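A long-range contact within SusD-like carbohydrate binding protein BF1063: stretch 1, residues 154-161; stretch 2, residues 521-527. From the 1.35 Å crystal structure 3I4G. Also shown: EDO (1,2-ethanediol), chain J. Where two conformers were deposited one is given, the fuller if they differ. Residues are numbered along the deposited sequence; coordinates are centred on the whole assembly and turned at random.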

ATOM      1  N   GLU A 154     -10.563  14.625  28.924  0.50 23.39           N
ATOM      2  CA  GLU A 154     -11.690  14.375  28.035  0.50 20.48           C
ATOM      3  C   GLU A 154     -11.373  13.244  27.061  0.50 18.78           C
ATOM      4  O   GLU A 154     -12.201  12.364  26.812  0.50 18.89           O
ATOM      5  N   ALA A 155     -10.156  13.280  26.537  1.00 20.50           N
ATOM      6  CA  ALA A 155      -9.669  12.279  25.599  1.00 19.67           C
ATOM      7  C   ALA A 155      -9.633  10.882  26.232  1.00 20.08           C
ATOM      8  O   ALA A 155      -9.779   9.872  25.534  1.00 19.28           O
ATOM      9  N   ASN A 156      -9.459  10.821  27.552  1.00 19.41           N
ATOM     10  CA  ASN A 156      -9.383   9.536  28.264  1.00 18.72           C
ATOM     11  C   ASN A 156     -10.756   8.937  28.606  1.00 17.77           C
ATOM     12  O   ASN A 156     -10.829   7.840  29.176  1.00 17.77           O
ATOM     13  N   ASN A 157     -11.843   9.606  28.222  1.00 17.30           N
ATOM     14  CA  ASN A 157     -13.197   9.141  28.510  1.00 18.43           C
ATOM     15  C   ASN A 157     -14.144   9.075  27.319  1.00 17.39           C
ATOM     16  O   ASN A 157     -15.338   8.847  27.478  1.00 18.52           O
ATOM     17  N   VAL A 158     -13.600   9.210  26.119  1.00 14.72           N
ATOM     18  CA  VAL A 158     -14.417   9.079  24.914  1.00 13.28           C
ATOM     19  C   VAL A 158     -14.966   7.662  24.757  1.00 14.34           C
ATOM     20  O   VAL A 158     -14.420   6.715  25.323  1.00 13.69           O
ATOM     21  N   THR A 159     -16.051   7.519  23.995  1.00 11.74           N
ATOM     22  CA  THR A 159     -16.685   6.246  23.712  1.00 12.30           C
ATOM     23  C   THR A 159     -16.431   5.849  22.251  1.00 11.90           C
ATOM     24  O   THR A 159     -16.037   6.708  21.443  1.00 13.36           O
ATOM     25  N   LYS A 160     -16.618   4.577  21.930  1.00 12.48           N
ATOM     26  CA  LYS A 160     -16.466   4.102  20.560  1.00 12.29           C
ATOM     27  C   LYS A 160     -17.675   4.462  19.695  1.00 14.04           C
ATOM     28  O   LYS A 160     -18.823   4.496  20.183  1.00 13.18           O
ATOM     29  N   THR A 161     -17.417   4.708  18.415  1.00 11.00           N
ATOM     30  CA  THR A 161     -18.431   4.878  17.397  1.00  9.84           C
ATOM     31  C   THR A 161     -18.279   3.654  16.509  1.00 11.55           C
ATOM     32  O   THR A 161     -17.147   3.194  16.299  1.00 10.58           O
ATOM     33  N   ASN A 521      -6.531   0.366  29.083  1.00 10.88           N
ATOM     34  CA  ASN A 521      -6.229   0.520  30.503  1.00 11.38           C
ATOM     35  C   ASN A 521      -6.662   1.874  31.023  1.00 11.58           C
ATOM     36  O   ASN A 521      -7.172   1.980  32.144  1.00 14.55           O
ATOM     37  N   ILE A 522      -6.469   2.912  30.231  0.50 11.56           N
ATOM     38  CA  ILE A 522      -6.840   4.262  30.629  0.50 12.35           C
ATOM     39  C   ILE A 522      -8.341   4.498  30.639  0.50 12.41           C
ATOM     40  O   ILE A 522      -8.933   5.012  31.609  0.50 11.86           O
ATOM     41  N   ASN A 523      -8.945   4.108  29.530  1.00 14.24           N
ATOM     42  CA  ASN A 523     -10.327   4.427  29.225  1.00 14.34           C
ATOM     43  C   ASN A 523     -11.217   3.200  29.298  1.00 14.72           C
ATOM     44  O   ASN A 523     -11.188   2.363  28.397  1.00 14.65           O
ATOM     45  N   PRO A 524     -12.099   3.140  30.318  0.70 18.02           N
ATOM     46  CA  PRO A 524     -12.888   1.932  30.484  0.70 18.74           C
ATOM     47  C   PRO A 524     -13.866   1.725  29.336  0.70 17.40           C
ATOM     48  O   PRO A 524     -14.265   0.576  29.067  0.70 18.50           O
ATOM     49  N   ASN A 525     -14.185   2.800  28.616  1.00 16.26           N
ATOM     50  CA  ASN A 525     -15.094   2.701  27.467  1.00 15.11           C
ATOM     51  C   ASN A 525     -14.470   1.964  26.263  1.00 16.98           C
ATOM     52  O   ASN A 525     -15.184   1.559  25.338  1.00 17.29           O
ATOM     53  N   LEU A 526     -13.147   1.779  26.281  1.00 13.92           N
ATOM     54  CA  LEU A 526     -12.445   1.072  25.201  1.00 13.26           C
ATOM     55  C   LEU A 526     -12.067  -0.368  25.569  1.00 15.56           C
ATOM     56  O   LEU A 526     -11.309  -1.026  24.846  1.00 15.46           O
ATOM     57  N   ARG A 527     -12.599  -0.870  26.683  1.00 17.56           N
ATOM     58  CA  ARG A 527     -12.429  -2.277  27.074  1.00 23.77           C
ATOM     59  C   ARG A 527     -13.612  -3.081  26.576  1.00 27.89           C
ATOM     60  O   ARG A 527     -13.522  -4.298  26.426  1.00 34.58           O
TER

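Two segments far apart in sequence meet here, each leaving the end of a helix, and together they bury 445 Å² of surface. The contact is largely polar: asparagine side chains from stretch 2 address backbone carbonyls of stretch 1, and ordered waters fill the gaps between them.

Glu154, in the last turn of the helix that ends in stretch 1, lies out of reach of stretch 2, but its backbone O accepts a hydrogen bond from Asn157 N (3.1 Å), holding the turn that leads into the contact. Ala155 sets its CB sideways; this short side chain stays clear of stretch 2, and the residue contributes mainly its carbonyl. Water 1 donates to Ala155 O (2.6 Å) and accepts from Asn523 ND2 (2.9 Å), bridging the stretches; it also lies 2.7 Å from O1 of the 1,2-ethanediol, probably a relic of the crystallisation liquor. The diol's O2 makes a weak hydrogen bond to Ala155 O (3.2 Å).

The CA-to-CB bond of Asn156 points sideways, and chi1 in m lays its flat amide against Ile522; Asn156 CG is 3.3 Å from Ile522 CG2. Ile522, with chi1 m and chi2 t, directs its CB toward stretch 1, and its branched side chain supplies a methyl group for this contact. Water 2 lies between two carbonyls near the helix ends, its oxygen 3.0 Å from Asn156 O and 2.9 Å from Ile522 O, and can donate to either. Asn156 O also sits close over the Asn523 amide, 3.0 Å from Asn523 CG.

The CA-to-CB bond of Asn157 points away from stretch 2, also with chi1 m, and its ND2 finds a hydrogen-bond partner just outside the stretches. Its share of the contact falls to the backbone: Asn157 O is 2.9 Å from Asn525 ND2.

Val158 likewise turns its CB away, yet its carbonyl is the polar focus of the interface. Buried Asn523, its CB pointing toward stretch 1 and chi1 t, donates from ND2 to Val158 O (2.9 Å, 159°), a nearly straight hydrogen bond. Its OD1 accepts from Asn525 N (2.9 Å), so one asparagine both ties down the partner stretch and steadies its own turn. Asn525, chi1 m and CB also toward stretch 1, adds a weak hydrogen bond from ND2 to Val158 O (3.4 Å). The branched valine (chi1 m) still offers a methyl, with CG2 3.7 Å from both Asn523 ND2 and diol O1.

Thr159, chi1 p, has its CA-to-CB bond sideways and a methyl to set against the amide: CG2 is 3.9 Å from Asn525 CG.

Lys160 begins sideways, but its extended chain (chi1 m, then t throughout) brings its end nearer to stretch 2. Its methylenes suit the apolar flank of Leu526, whose m, t rotamer also brings its tip closer; Lys160 CG is 3.6 Å from Leu526 CD2. Water 3 accepts from Lys160 NZ (2.8 Å) and donates to Leu526 O (2.7 Å). Water 4 similarly bridges Lys160 N (2.8 Å) and Asn525 O (2.8 Å). Thr161 lies beyond the contact.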

ATOM      1  CB  GLU A 154     -12.031  15.659  27.285  0.50 17.96           C
ATOM      2  CG  GLU A 154     -12.665  16.704  28.200  0.50 18.26           C
ATOM      3  CD  GLU A 154     -12.724  18.096  27.615  0.50 19.87           C
ATOM      4  OE1 GLU A 154     -12.118  18.363  26.549  0.50 11.14           O
ATOM      5  OE2 GLU A 154     -13.373  18.941  28.265  0.50 21.95           O
ATOM      6  CB  ALA A 155      -8.291  12.670  25.091  1.00 20.94           C
ATOM      7  CB  ASN A 156      -8.476   9.694  29.519  1.00 20.55           C
ATOM      8  CG  ASN A 156      -6.997   9.873  29.159  1.00 21.01           C
ATOM      9  OD1 ASN A 156      -6.539   9.479  28.077  1.00 30.51           O
ATOM     10  ND2 ASN A 156      -6.231  10.415  30.095  1.00 37.08           N
ATOM     11  CB  ASN A 157     -13.789  10.025  29.625  1.00 18.69           C
ATOM     12  CG  ASN A 157     -13.179   9.706  30.983  1.00 23.60           C
ATOM     13  OD1 ASN A 157     -13.442   8.647  31.546  1.00 26.36           O
ATOM     14  ND2 ASN A 157     -12.334  10.596  31.481  1.00 29.65           N
ATOM     15  CB  VAL A 158     -13.626   9.461  23.634  1.00 14.69           C
ATOM     16  CG1 VAL A 158     -13.355  10.968  23.650  1.00 18.17           C
ATOM     17  CG2 VAL A 158     -12.340   8.621  23.488  1.00 14.11           C
ATOM     18  CB  THR A 159     -18.194   6.313  23.951  1.00 15.79           C
ATOM     19  OG1 THR A 159     -18.740   7.370  23.158  1.00 18.87           O
ATOM     20  CG2 THR A 159     -18.488   6.578  25.432  1.00 18.65           C
ATOM     21  CB  LYS A 160     -16.318   2.594  20.506  1.00 12.89           C
ATOM     22  CG  LYS A 160     -15.124   2.009  21.210  1.00 11.94           C
ATOM     23  CD  LYS A 160     -15.171   0.489  21.084  1.00 13.22           C
ATOM     24  CE  LYS A 160     -14.029  -0.233  21.809  1.00 14.85           C
ATOM     25  NZ  LYS A 160     -13.988  -1.712  21.662  1.00 16.05           N
ATOM     26  CB  THR A 161     -18.230   6.172  16.647  1.00 10.80           C
ATOM     27  OG1 THR A 161     -18.554   7.253  17.540  1.00 13.57           O
ATOM     28  CG2 THR A 161     -19.142   6.264  15.402  1.00 10.86           C
ATOM     29  CB  ASN A 521      -4.734   0.300  30.781  1.00 12.08           C
ATOM     30  CG  ASN A 521      -4.307  -1.157  30.616  1.00 14.32           C
ATOM     31  OD1 ASN A 521      -5.129  -2.048  30.486  1.00 14.32           O
ATOM     32  ND2 ASN A 521      -3.005  -1.395  30.606  1.00 13.70           N
ATOM     33  CB  ILE A 522      -6.278   5.282  29.631  0.50 12.20           C
ATOM     34  CG1 ILE A 522      -4.765   5.397  29.775  0.50 14.01           C
ATOM     35  CG2 ILE A 522      -6.922   6.647  29.843  0.50 15.47           C
ATOM     36  CD1 ILE A 522      -4.107   6.174  28.670  0.50 14.46           C
ATOM     37  CB  ASN A 523     -10.353   5.012  27.829  1.00 14.12           C
ATOM     38  CG  ASN A 523     -11.721   5.522  27.418  1.00 12.94           C
ATOM     39  OD1 ASN A 523     -12.740   5.271  28.063  1.00 16.30           O
ATOM     40  ND2 ASN A 523     -11.734   6.267  26.339  1.00 12.26           N
ATOM     41  CB  PRO A 524     -13.630   2.183  31.813  0.70 19.88           C
ATOM     42  CG  PRO A 524     -13.730   3.642  31.909  0.70 20.31           C
ATOM     43  CD  PRO A 524     -12.486   4.185  31.289  0.70 18.86           C
ATOM     44  CB  ASN A 525     -15.562   4.078  27.017  1.00 14.91           C
ATOM     45  CG  ASN A 525     -16.242   4.844  28.118  1.00 17.07           C
ATOM     46  OD1 ASN A 525     -17.165   4.333  28.731  1.00 22.53           O
ATOM     47  ND2 ASN A 525     -15.802   6.079  28.360  1.00 20.12           N
ATOM     48  CB  LEU A 526     -11.190   1.850  24.809  1.00 11.41           C
ATOM     49  CG  LEU A 526     -11.403   3.289  24.376  1.00 10.73           C
ATOM     50  CD1 LEU A 526     -10.090   3.940  24.036  1.00 12.49           C
ATOM     51  CD2 LEU A 526     -12.411   3.361  23.194  1.00 15.83           C
ATOM     52  CB  ARG A 527     -12.395  -2.431  28.563  1.00 26.62           C
ATOM     53  CG  ARG A 527     -11.284  -1.760  29.203  1.00 25.67           C
ATOM     54  CD  ARG A 527     -11.358  -1.915  30.710  1.00 29.29           C
ATOM     55  NE  ARG A 527     -10.507  -0.880  31.251  1.00 24.96           N
ATOM     56  CZ  ARG A 527     -10.641  -0.299  32.433  1.00 29.85           C
ATOM     57  NH1 ARG A 527     -11.580  -0.666  33.307  1.00 28.11           N
ATOM     58  NH2 ARG A 527      -9.808   0.672  32.733  1.00 31.03           N
TER
HETATM   59  C1  EDO J   9      -8.549   8.028  21.304  1.00 22.20           C
HETATM   60  O1  EDO J   9      -9.112   7.263  22.369  1.00 30.28           O
HETATM   61  C2  EDO J   9      -9.117   9.435  21.299  1.00 27.41           C
HETATM   62  O2  EDO J   9      -8.769  10.145  22.508  1.00 27.71           O
HETATM   63  O   HOH W   1      -9.300   7.303  25.101  1.00 16.09           O
HETATM   64  O   HOH W   2     -10.659   7.264  32.146  1.00 33.67           O
HETATM   65  O   HOH W   3     -12.049  -3.061  23.230  1.00 17.41           O
HETATM   66  O   HOH W   4     -17.352   2.770  24.008  1.00 18.85           O